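Ribokinase (PDB 1VM7) probably phosphorylates D-ribose at O-5 with ATP and a divalent cation, most likely magnesium, yielding ribose 5-phosphate. Local coordinates at residues A159-P170 and E179-P189; R70-D78 and A124-I133. One frame throughout, in Å; residues are numbered along the deposited sequence.

Contact 1: A159-P170 and E179-P189; sequences AKRFNGIVIFDP and EIFQYLDYLTP
Strands 165-168 and 186-187 run parallel as neighbours in the large mixed sheet of this ribokinase-like PfkB fold, I167 bridging to Y186 and F168 to L187; F168 N donates to Y186 O and T188 N to F168 O, while V166 O accepts from both D185 N and Y186 N. The D185 carboxylate reaches across to the strand, OD2 taking V166 N at 3.0 Å on its anti side. Over one face of the F168 ring stands I180 CD1, in a CH-pi contact 4.2 Å from the centroid, and L184 CD1 meets the ring edge. CG anti to the backbone N (chi1 173°) lays the ring beneath I180 CD1 and turns CD2 toward L187 CD1; F168 CB touches L184 CD2 at 3.6 Å. Partly exposed K160 lays its CA and CG over one face of the Y183 ring (CG to CE2 3.4 Å), and its NZ forms a salt bridge with E179 OE2, water 1 linking the same two groups. An alanine in place of Y183 would strip the aliphatic part of K160 of this support and would probably leave its ammonium freer to swing from E179. T188 OG1 donates to D169 OD1 and also bonds N261 of helix 256-269, while D169 pairs with K226, a predicted ATP-binding residue. Strands 143-146 and 222-226 flank the pair, and helix 152-161, whose last turn holds A159 and K160, also covers F168 with T155 and I180 with F152.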
loop_
_atom_site.group_PDB
_atom_site.type_symbol
_atom_site.label_atom_id
_atom_site.label_comp_id
_atom_site.label_asym_id
_atom_site.label_seq_id
_atom_site.Cartn_x
_atom_site.Cartn_y
_atom_site.Cartn_z
ATOM N N ALA A 159 26.240 2.074 -18.535
ATOM C CA ALA A 159 26.292 2.036 -19.995
ATOM C C ALA A 159 27.612 2.606 -20.517
ATOM O O ALA A 159 28.191 2.089 -21.490
ATOM C CB ALA A 159 25.098 2.797 -20.587
ATOM N N LYS A 160 28.099 3.655 -19.853
ATOM C CA LYS A 160 29.407 4.237 -20.169
ATOM C C LYS A 160 30.553 3.260 -19.931
ATOM O O LYS A 160 31.435 3.106 -20.782
ATOM C CB LYS A 160 29.679 5.497 -19.331
ATOM C CG LYS A 160 28.855 6.705 -19.693
ATOM C CD LYS A 160 29.366 7.961 -18.973
ATOM C CE LYS A 160 30.500 8.580 -19.720
ATOM N NZ LYS A 160 31.141 9.674 -18.932
ATOM N N ARG A 161 30.567 2.637 -18.760
ATOM C CA ARG A 161 31.724 1.843 -18.378
ATOM C C ARG A 161 31.705 0.396 -18.882
ATOM O O ARG A 161 32.761 -0.242 -18.954
ATOM C CB ARG A 161 31.887 1.828 -16.864
ATOM C CG ARG A 161 32.160 3.172 -16.266
ATOM C CD ARG A 161 32.978 2.970 -15.011
ATOM N NE ARG A 161 32.755 4.026 -14.044
ATOM C CZ ARG A 161 33.384 4.104 -12.881
ATOM N NH1 ARG A 161 34.284 3.174 -12.533
ATOM N NH2 ARG A 161 33.099 5.115 -12.062
ATOM N N PHE A 162 30.522 -0.130 -19.199
ATOM C CA PHE A 162 30.411 -1.533 -19.564
ATOM C C PHE A 162 31.180 -1.871 -20.822
ATOM O O PHE A 162 30.916 -1.365 -21.904
ATOM C CB PHE A 162 28.959 -1.983 -19.723
ATOM C CG PHE A 162 28.776 -3.480 -19.592
ATOM C CD1 PHE A 162 29.148 -4.142 -18.420
ATOM C CD2 PHE A 162 28.242 -4.224 -20.629
ATOM C CE1 PHE A 162 28.984 -5.496 -18.295
ATOM C CE2 PHE A 162 28.071 -5.581 -20.508
ATOM C CZ PHE A 162 28.436 -6.214 -19.337
ATOM N N ASN A 163 32.166 -2.738 -20.652
ATOM C CA ASN A 163 32.753 -3.426 -21.786
ATOM C C ASN A 163 31.915 -4.688 -22.005
ATOM O O ASN A 163 32.062 -5.695 -21.307
ATOM C CB ASN A 163 34.228 -3.740 -21.554
ATOM C CG ASN A 163 34.948 -4.075 -22.835
ATOM O OD1 ASN A 163 34.443 -3.803 -23.929
ATOM N ND2 ASN A 163 36.130 -4.679 -22.716
ATOM N N GLY A 164 30.995 -4.583 -22.954
ATOM C CA GLY A 164 30.098 -5.652 -23.310
ATOM C C GLY A 164 28.905 -5.081 -24.046
ATOM O O GLY A 164 28.890 -3.907 -24.414
ATOM N N ILE A 165 27.908 -5.923 -24.273
ATOM C CA ILE A 165 26.703 -5.510 -24.969
ATOM C C ILE A 165 25.791 -4.803 -23.972
ATOM O O ILE A 165 25.468 -5.339 -22.918
ATOM C CB ILE A 165 26.020 -6.711 -25.661
ATOM C CG1 ILE A 165 26.946 -7.249 -26.760
ATOM C CG2 ILE A 165 24.679 -6.319 -26.239
ATOM C CD1 ILE A 165 26.681 -8.677 -27.116
ATOM N N VAL A 166 25.444 -3.564 -24.303
ATOM C CA VAL A 166 24.620 -2.712 -23.469
ATOM C C VAL A 166 23.245 -2.582 -24.135
ATOM O O VAL A 166 23.135 -2.088 -25.273
ATOM C CB VAL A 166 25.254 -1.315 -23.260
ATOM C CG1 VAL A 166 24.383 -0.431 -22.342
ATOM C CG2 VAL A 166 26.651 -1.443 -22.693
ATOM N N ILE A 167 22.232 -3.072 -23.403
ATOM C CA ILE A 167 20.830 -3.044 -23.781
ATOM C C ILE A 167 20.118 -2.101 -22.813
ATOM O O ILE A 167 20.135 -2.336 -21.609
ATOM C CB ILE A 167 20.190 -4.437 -23.659
ATOM C CG1 ILE A 167 20.913 -5.431 -24.584
ATOM C CG2 ILE A 167 18.703 -4.345 -23.968
ATOM C CD1 ILE A 167 20.696 -6.920 -24.287
ATOM N N PHE A 168 19.515 -1.032 -23.349
ATOM C CA PHE A 168 18.816 -0.021 -22.542
ATOM C C PHE A 168 17.331 0.061 -22.937
ATOM O O PHE A 168 16.983 0.356 -24.068
ATOM C CB PHE A 168 19.502 1.335 -22.683
ATOM C CG PHE A 168 18.768 2.464 -22.024
ATOM C CD1 PHE A 168 18.443 2.412 -20.692
ATOM C CD2 PHE A 168 18.405 3.596 -22.754
ATOM C CE1 PHE A 168 17.773 3.452 -20.094
ATOM C CE2 PHE A 168 17.745 4.638 -22.162
ATOM C CZ PHE A 168 17.418 4.574 -20.834
ATOM N N ASP A 169 16.476 -0.268 -21.979
ATOM C CA ASP A 169 15.042 -0.191 -22.125
ATOM C C ASP A 169 14.623 1.175 -21.565
ATOM O O ASP A 169 14.689 1.435 -20.347
ATOM C CB ASP A 169 14.421 -1.340 -21.349
ATOM C CG ASP A 169 12.971 -1.590 -21.686
ATOM O OD1 ASP A 169 12.528 -1.150 -22.785
ATOM O OD2 ASP A 169 12.302 -2.279 -20.840
ATOM N N PRO A 170 14.232 2.093 -22.451
ATOM C CA PRO A 170 14.014 3.464 -22.004
ATOM C C PRO A 170 12.637 3.601 -21.329
ATOM O O PRO A 170 11.775 4.331 -21.788
ATOM C CB PRO A 170 14.129 4.261 -23.306
ATOM C CG PRO A 170 13.555 3.292 -24.357
ATOM C CD PRO A 170 13.962 1.927 -23.897
ATOM N N GLU A 179 23.260 11.683 -23.420
ATOM C CA GLU A 179 24.615 11.163 -23.379
ATOM C C GLU A 179 24.645 9.640 -23.456
ATOM O O GLU A 179 25.625 9.069 -23.940
ATOM C CB GLU A 179 25.349 11.651 -22.120
ATOM C CG GLU A 179 26.846 11.359 -22.087
ATOM C CD GLU A 179 27.481 11.577 -20.700
ATOM O OE1 GLU A 179 26.879 12.270 -19.833
ATOM O OE2 GLU A 179 28.596 11.050 -20.482
ATOM N N ILE A 180 23.576 8.983 -22.983
ATOM C CA ILE A 180 23.571 7.536 -22.861
ATOM C C ILE A 180 23.600 6.821 -24.209
ATOM O O ILE A 180 24.185 5.743 -24.327
ATOM C CB ILE A 180 22.352 7.027 -22.002
ATOM C CG1 ILE A 180 22.572 5.589 -21.551
ATOM C CG2 ILE A 180 21.017 7.168 -22.762
ATOM C CD1 ILE A 180 21.803 5.251 -20.352
ATOM N N PHE A 181 23.013 7.436 -25.224
ATOM C CA PHE A 181 22.686 6.743 -26.476
ATOM C C PHE A 181 23.904 6.215 -27.230
ATOM O O PHE A 181 23.865 5.119 -27.771
ATOM C CB PHE A 181 21.831 7.663 -27.359
ATOM C CG PHE A 181 20.507 8.020 -26.742
ATOM C CD1 PHE A 181 19.556 7.037 -26.509
ATOM C CD2 PHE A 181 20.214 9.320 -26.363
ATOM C CE1 PHE A 181 18.333 7.341 -25.932
ATOM C CE2 PHE A 181 18.993 9.629 -25.792
ATOM C CZ PHE A 181 18.048 8.619 -25.570
ATOM N N GLN A 182 24.976 7.000 -27.249
ATOM C CA GLN A 182 26.213 6.637 -27.955
ATOM C C GLN A 182 26.873 5.377 -27.369
ATOM O O GLN A 182 27.641 4.695 -28.054
ATOM C CB GLN A 182 27.221 7.802 -27.912
ATOM C CG GLN A 182 27.770 8.019 -26.505
ATOM C CD GLN A 182 28.390 9.364 -26.295
ATOM O OE1 GLN A 182 29.399 9.675 -26.905
ATOM N NE2 GLN A 182 27.809 10.162 -25.395
ATOM N N TYR A 183 26.562 5.080 -26.107
ATOM C CA TYR A 183 27.079 3.898 -25.416
ATOM C C TYR A 183 26.228 2.639 -25.586
ATOM O O TYR A 183 26.621 1.571 -25.121
ATOM C CB TYR A 183 27.257 4.201 -23.927
ATOM C CG TYR A 183 28.201 5.349 -23.695
ATOM C CD1 TYR A 183 29.546 5.250 -24.069
ATOM C CD2 TYR A 183 27.762 6.532 -23.133
ATOM C CE1 TYR A 183 30.430 6.310 -23.879
ATOM C CE2 TYR A 183 28.628 7.589 -22.942
ATOM C CZ TYR A 183 29.971 7.469 -23.302
ATOM O OH TYR A 183 30.834 8.537 -23.125
ATOM N N LEU A 184 25.101 2.749 -26.285
ATOM C CA LEU A 184 24.153 1.645 -26.403
ATOM C C LEU A 184 24.424 0.743 -27.585
ATOM O O LEU A 184 24.673 1.210 -28.689
ATOM C CB LEU A 184 22.743 2.184 -26.595
ATOM C CG LEU A 184 22.190 3.101 -25.514
ATOM C CD1 LEU A 184 20.720 3.240 -25.750
ATOM C CD2 LEU A 184 22.516 2.591 -24.082
ATOM N N ASP A 185 24.316 -0.556 -27.350
ATOM C CA ASP A 185 24.292 -1.549 -28.420
ATOM C C ASP A 185 22.845 -1.811 -28.859
ATOM O O ASP A 185 22.566 -2.006 -30.029
ATOM C CB ASP A 185 25.022 -2.823 -27.961
ATOM C CG ASP A 185 26.519 -2.578 -27.768
ATOM O OD1 ASP A 185 27.227 -2.474 -28.781
ATOM O OD2 ASP A 185 26.983 -2.433 -26.623
ATOM N N TYR A 186 21.928 -1.788 -27.902
ATOM C CA TYR A 186 20.498 -1.936 -28.172
ATOM C C TYR A 186 19.699 -0.911 -27.388
ATOM O O TYR A 186 19.890 -0.744 -26.167
ATOM C CB TYR A 186 19.993 -3.356 -27.825
ATOM C CG TYR A 186 20.550 -4.416 -28.728
ATOM C CD1 TYR A 186 21.749 -5.041 -28.432
ATOM C CD2 TYR A 186 19.903 -4.766 -29.904
ATOM C CE1 TYR A 186 22.279 -5.991 -29.256
ATOM C CE2 TYR A 186 20.443 -5.712 -30.754
ATOM C CZ TYR A 186 21.629 -6.333 -30.416
ATOM O OH TYR A 186 22.193 -7.284 -31.249
ATOM N N LEU A 187 18.816 -0.210 -28.101
ATOM C CA LEU A 187 17.796 0.626 -27.481
ATOM C C LEU A 187 16.456 -0.020 -27.797
ATOM O O LEU A 187 16.165 -0.307 -28.953
ATOM C CB LEU A 187 17.844 2.048 -28.055
ATOM C CG LEU A 187 16.897 3.079 -27.426
ATOM C CD1 LEU A 187 17.383 3.456 -26.064
ATOM C CD2 LEU A 187 16.754 4.310 -28.299
ATOM N N THR A 188 15.633 -0.245 -26.784
ATOM C CA THR A 188 14.432 -1.087 -26.962
ATOM C C THR A 188 13.160 -0.363 -26.527
ATOM O O THR A 188 12.508 -0.774 -25.593
ATOM C CB THR A 188 14.559 -2.420 -26.173
ATOM O OG1 THR A 188 14.547 -2.159 -24.761
ATOM C CG2 THR A 188 15.859 -3.154 -26.532
ATOM N N PRO A 189 12.811 0.744 -27.189
ATOM C CA PRO A 189 11.614 1.454 -26.774
ATOM C C PRO A 189 10.368 0.751 -27.277
ATOM O O PRO A 189 10.423 0.105 -28.301
ATOM C CB PRO A 189 11.757 2.808 -27.489
ATOM C CG PRO A 189 12.454 2.432 -28.752
ATOM C CD PRO A 189 13.436 1.374 -28.366
HETATM O O HOH W 1 28.970 11.158 -18.002
#

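Contact 2: R70-D78 and A124-I133; sequences RFVTCIGND and ANAELKKELI
The parallel strand 69-75 of the large sheet of this PfkB-type kinase is covered near its C-terminal end by the loop after strand 116-121, close to the predicted ribose site. C74 makes the largest share of the contact: its CB lies 3.0 Å from A124 O, and its SG reaches L128 CB and L132 CD1, each at 3.7 Å. The thiol owes this position to a first torsion of -85°, which puts SG anti to the carbonyl carbon and beside the backbone N. Around it the loop winds through two short 3-10 segments, 124-127 and 130-132, and A124, L128 and L132 direct their CB atoms at the strand. L128, the centre of an inverse gamma turn between them, sends CD2 over the strand backbone to 3.8 Å from T73 CA, while its CD1 faces V72 CG1. The same V72 methyl meets I133 CD1 at 4.1 Å, the two side chains crossing at a slant. At the other end A124 CB rests on the peptide that joins I75 to G76, 3.5 Å from I75 C. No direct hydrogen bond joins the segments; instead, water 2 accepts from C74 N (3.0 Å) and donates to N125 OD1 (2.7 Å), giving this strand amide a partner. N125 ND2 bonds S23 O, and its side chain lies about 5 Å from that of N24, predicted to bind substrate. T73 OG1, near water 2, is hydrogen-bonded to S23 OG and G21 O. Strand 69-75 runs between strands 93-98 and 17-20, with L132 also resting on I97 of the former and V72 on V20 of the latter, while I75 packs on helix 79-90.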
loop_
_atom_site.group_PDB
_atom_site.type_symbol
_atom_site.label_atom_id
_atom_site.label_comp_id
_atom_site.label_asym_id
_atom_site.label_seq_id
_atom_site.Cartn_x
_atom_site.Cartn_y
_atom_site.Cartn_z
ATOM N N ARG A 70 22.740 -12.378 -12.815
ATOM C CA ARG A 70 23.348 -11.347 -11.993
ATOM C C ARG A 70 22.465 -10.112 -12.096
ATOM O O ARG A 70 22.134 -9.634 -13.185
ATOM C CB ARG A 70 24.762 -11.062 -12.450
ATOM C CG ARG A 70 25.615 -12.292 -12.356
ATOM C CD ARG A 70 26.993 -12.095 -12.881
ATOM N NE ARG A 70 27.747 -13.343 -12.753
ATOM C CZ ARG A 70 29.067 -13.422 -12.602
ATOM N NH1 ARG A 70 29.828 -12.331 -12.544
ATOM N NH2 ARG A 70 29.637 -14.621 -12.501
ATOM N N PHE A 71 22.033 -9.629 -10.951
ATOM C CA PHE A 71 21.033 -8.601 -10.918
ATOM C C PHE A 71 21.411 -7.666 -9.811
ATOM O O PHE A 71 21.238 -8.001 -8.630
ATOM C CB PHE A 71 19.659 -9.216 -10.672
ATOM C CG PHE A 71 18.538 -8.216 -10.516
ATOM C CD1 PHE A 71 18.546 -6.978 -11.200
ATOM C CD2 PHE A 71 17.424 -8.543 -9.740
ATOM C CE1 PHE A 71 17.522 -6.084 -11.078
ATOM C CE2 PHE A 71 16.352 -7.632 -9.613
ATOM C CZ PHE A 71 16.421 -6.395 -10.294
ATOM N N VAL A 72 22.017 -6.534 -10.188
ATOM C CA VAL A 72 22.353 -5.501 -9.217
ATOM C C VAL A 72 21.104 -4.678 -9.023
ATOM O O VAL A 72 20.528 -4.116 -9.978
ATOM C CB VAL A 72 23.578 -4.643 -9.623
ATOM C CG1 VAL A 72 23.910 -3.624 -8.526
ATOM C CG2 VAL A 72 24.763 -5.563 -9.821
ATOM N N THR A 73 20.656 -4.659 -7.770
ATOM C CA THR A 73 19.388 -4.002 -7.434
ATOM C C THR A 73 19.434 -3.621 -5.960
ATOM O O THR A 73 20.113 -4.254 -5.174
ATOM C CB THR A 73 18.127 -4.873 -7.731
ATOM O OG1 THR A 73 16.938 -4.116 -7.476
ATOM C CG2 THR A 73 18.075 -6.105 -6.851
ATOM N N CYS A 74 18.730 -2.556 -5.607
ATOM C CA CYS A 74 18.636 -2.149 -4.231
ATOM C C CYS A 74 17.279 -2.496 -3.670
ATOM O O CYS A 74 16.251 -2.107 -4.220
ATOM C CB CYS A 74 18.882 -0.653 -4.083
ATOM S SG CYS A 74 20.632 -0.277 -3.953
ATOM N N ILE A 75 17.283 -3.209 -2.547
ATOM C CA ILE A 75 16.056 -3.527 -1.847
ATOM C C ILE A 75 16.255 -3.156 -0.400
ATOM O O ILE A 75 17.328 -2.769 -0.024
ATOM C CB ILE A 75 15.663 -5.007 -2.005
ATOM C CG1 ILE A 75 16.767 -5.936 -1.450
ATOM C CG2 ILE A 75 15.396 -5.304 -3.487
ATOM C CD1 ILE A 75 16.575 -7.334 -1.765
ATOM N N GLY A 76 15.203 -3.249 0.395
ATOM C CA GLY A 76 15.239 -2.792 1.774
ATOM C C GLY A 76 15.668 -3.893 2.722
ATOM O O GLY A 76 16.302 -4.880 2.329
ATOM N N ASN A 77 15.319 -3.721 3.987
ATOM C CA ASN A 77 15.545 -4.763 5.002
ATOM C C ASN A 77 14.233 -5.263 5.587
ATOM O O ASN A 77 14.196 -5.773 6.704
ATOM C CB ASN A 77 16.483 -4.270 6.102
ATOM C CG ASN A 77 17.926 -4.384 5.704
ATOM O OD1 ASN A 77 18.406 -5.486 5.419
ATOM N ND2 ASN A 77 18.642 -3.243 5.671
ATOM N N ASP A 78 13.169 -5.153 4.801
ATOM C CA ASP A 78 11.841 -5.413 5.292
ATOM C C ASP A 78 11.327 -6.777 4.808
ATOM O O ASP A 78 12.004 -7.516 4.079
ATOM C CB ASP A 78 10.904 -4.263 4.896
ATOM C CG ASP A 78 11.060 -3.836 3.438
ATOM O OD1 ASP A 78 11.454 -4.670 2.571
ATOM O OD2 ASP A 78 10.747 -2.666 3.181
ATOM N N ALA A 124 14.083 2.013 -1.867
ATOM C CA ALA A 124 15.419 1.463 -2.027
ATOM C C ALA A 124 15.975 1.642 -3.442
ATOM O O ALA A 124 17.172 1.806 -3.604
ATOM C CB ALA A 124 15.413 -0.020 -1.644
ATOM N N ASN A 125 15.119 1.641 -4.461
ATOM C CA ASN A 125 15.595 1.836 -5.840
ATOM C C ASN A 125 16.366 3.145 -6.043
ATOM O O ASN A 125 17.296 3.199 -6.823
ATOM C CB ASN A 125 14.446 1.737 -6.843
ATOM C CG ASN A 125 13.840 0.345 -6.893
ATOM O OD1 ASN A 125 14.520 -0.630 -7.187
ATOM N ND2 ASN A 125 12.570 0.256 -6.584
ATOM N N ALA A 126 15.995 4.173 -5.286
ATOM C CA ALA A 126 16.624 5.477 -5.374
ATOM C C ALA A 126 18.025 5.488 -4.759
ATOM O O ALA A 126 18.772 6.443 -4.932
ATOM C CB ALA A 126 15.723 6.524 -4.699
ATOM N N GLU A 127 18.372 4.436 -4.029
ATOM C CA GLU A 127 19.656 4.345 -3.396
ATOM C C GLU A 127 20.696 3.670 -4.258
ATOM O O GLU A 127 21.849 3.601 -3.867
ATOM C CB GLU A 127 19.507 3.601 -2.081
ATOM C CG GLU A 127 18.574 4.278 -1.111
ATOM C CD GLU A 127 19.012 5.692 -0.732
ATOM O OE1 GLU A 127 20.083 5.881 -0.081
ATOM O OE2 GLU A 127 18.248 6.629 -1.063
ATOM N N LEU A 128 20.303 3.189 -5.425
ATOM C CA LEU A 128 21.197 2.484 -6.313
ATOM C C LEU A 128 21.984 3.502 -7.118
ATOM O O LEU A 128 21.663 3.813 -8.279
ATOM C CB LEU A 128 20.423 1.534 -7.199
ATOM C CG LEU A 128 21.248 0.684 -8.172
ATOM C CD1 LEU A 128 22.660 0.306 -7.646
ATOM C CD2 LEU A 128 20.456 -0.542 -8.572
ATOM N N LYS A 129 23.037 3.981 -6.469
ATOM C CA LYS A 129 23.917 5.015 -6.990
ATOM C C LYS A 129 25.218 4.394 -7.472
ATOM O O LYS A 129 25.544 3.217 -7.177
ATOM C CB LYS A 129 24.199 6.053 -5.898
ATOM C CG LYS A 129 22.939 6.858 -5.466
ATOM C CD LYS A 129 23.105 7.417 -4.058
ATOM C CE LYS A 129 21.815 8.015 -3.516
ATOM N NZ LYS A 129 21.363 9.128 -4.372
ATOM N N LYS A 130 25.972 5.208 -8.199
ATOM C CA LYS A 130 27.145 4.725 -8.915
ATOM C C LYS A 130 28.203 4.181 -7.959
ATOM O O LYS A 130 28.888 3.227 -8.309
ATOM C CB LYS A 130 27.634 5.795 -9.911
ATOM C CG LYS A 130 28.095 7.115 -9.304
ATOM C CD LYS A 130 28.075 8.244 -10.340
ATOM C CE LYS A 130 29.116 9.292 -10.022
ATOM N NZ LYS A 130 29.087 9.705 -8.581
ATOM N N GLU A 131 28.231 4.714 -6.736
ATOM C CA GLU A 131 29.135 4.285 -5.675
ATOM C C GLU A 131 28.873 2.873 -5.143
ATOM O O GLU A 131 29.735 2.288 -4.492
ATOM C CB GLU A 131 29.050 5.297 -4.547
ATOM C CG GLU A 131 29.602 6.674 -4.934
ATOM C CD GLU A 131 28.592 7.545 -5.660
ATOM O OE1 GLU A 131 27.377 7.203 -5.641
ATOM O OE2 GLU A 131 29.010 8.571 -6.244
ATOM N N LEU A 132 27.689 2.334 -5.396
ATOM C CA LEU A 132 27.335 0.987 -4.955
ATOM C C LEU A 132 27.658 -0.105 -5.986
ATOM O O LEU A 132 27.605 -1.275 -5.666
ATOM C CB LEU A 132 25.831 0.932 -4.655
ATOM C CG LEU A 132 25.321 1.765 -3.486
ATOM C CD1 LEU A 132 23.901 1.334 -3.162
ATOM C CD2 LEU A 132 26.209 1.573 -2.270
ATOM N N ILE A 133 27.980 0.287 -7.214
ATOM C CA ILE A 133 28.243 -0.663 -8.283
ATOM C C ILE A 133 29.610 -1.302 -8.074
ATOM O O ILE A 133 30.634 -0.615 -8.036
ATOM C CB ILE A 133 28.242 -0.002 -9.705
ATOM C CG1 ILE A 133 26.912 0.708 -10.025
ATOM C CG2 ILE A 133 28.541 -1.049 -10.782
ATOM C CD1 ILE A 133 25.682 -0.184 -9.904
HETATM O O HOH W 2 17.146 -0.918 -7.549
#

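How the contacts relate
Both contacts are largely buried and reach the same large sheet, but their centres lie 20 Å apart and they do not touch, the nearest atoms being about 6 Å from each other. Contact 1 joins two neighbouring strands within the sheet, so backbone hydrogen bonds carry it, backed by apolar packing and, at its margin, an ion pair. Contact 2 instead lays an irregular loop on a strand, with apolar side chains and a bridging water in place of strand pairing. Each leads toward the predicted active site: contact 1 through D169, near K226 and D258, and contact 2 through N125, near N24 and E149, all predicted site residues.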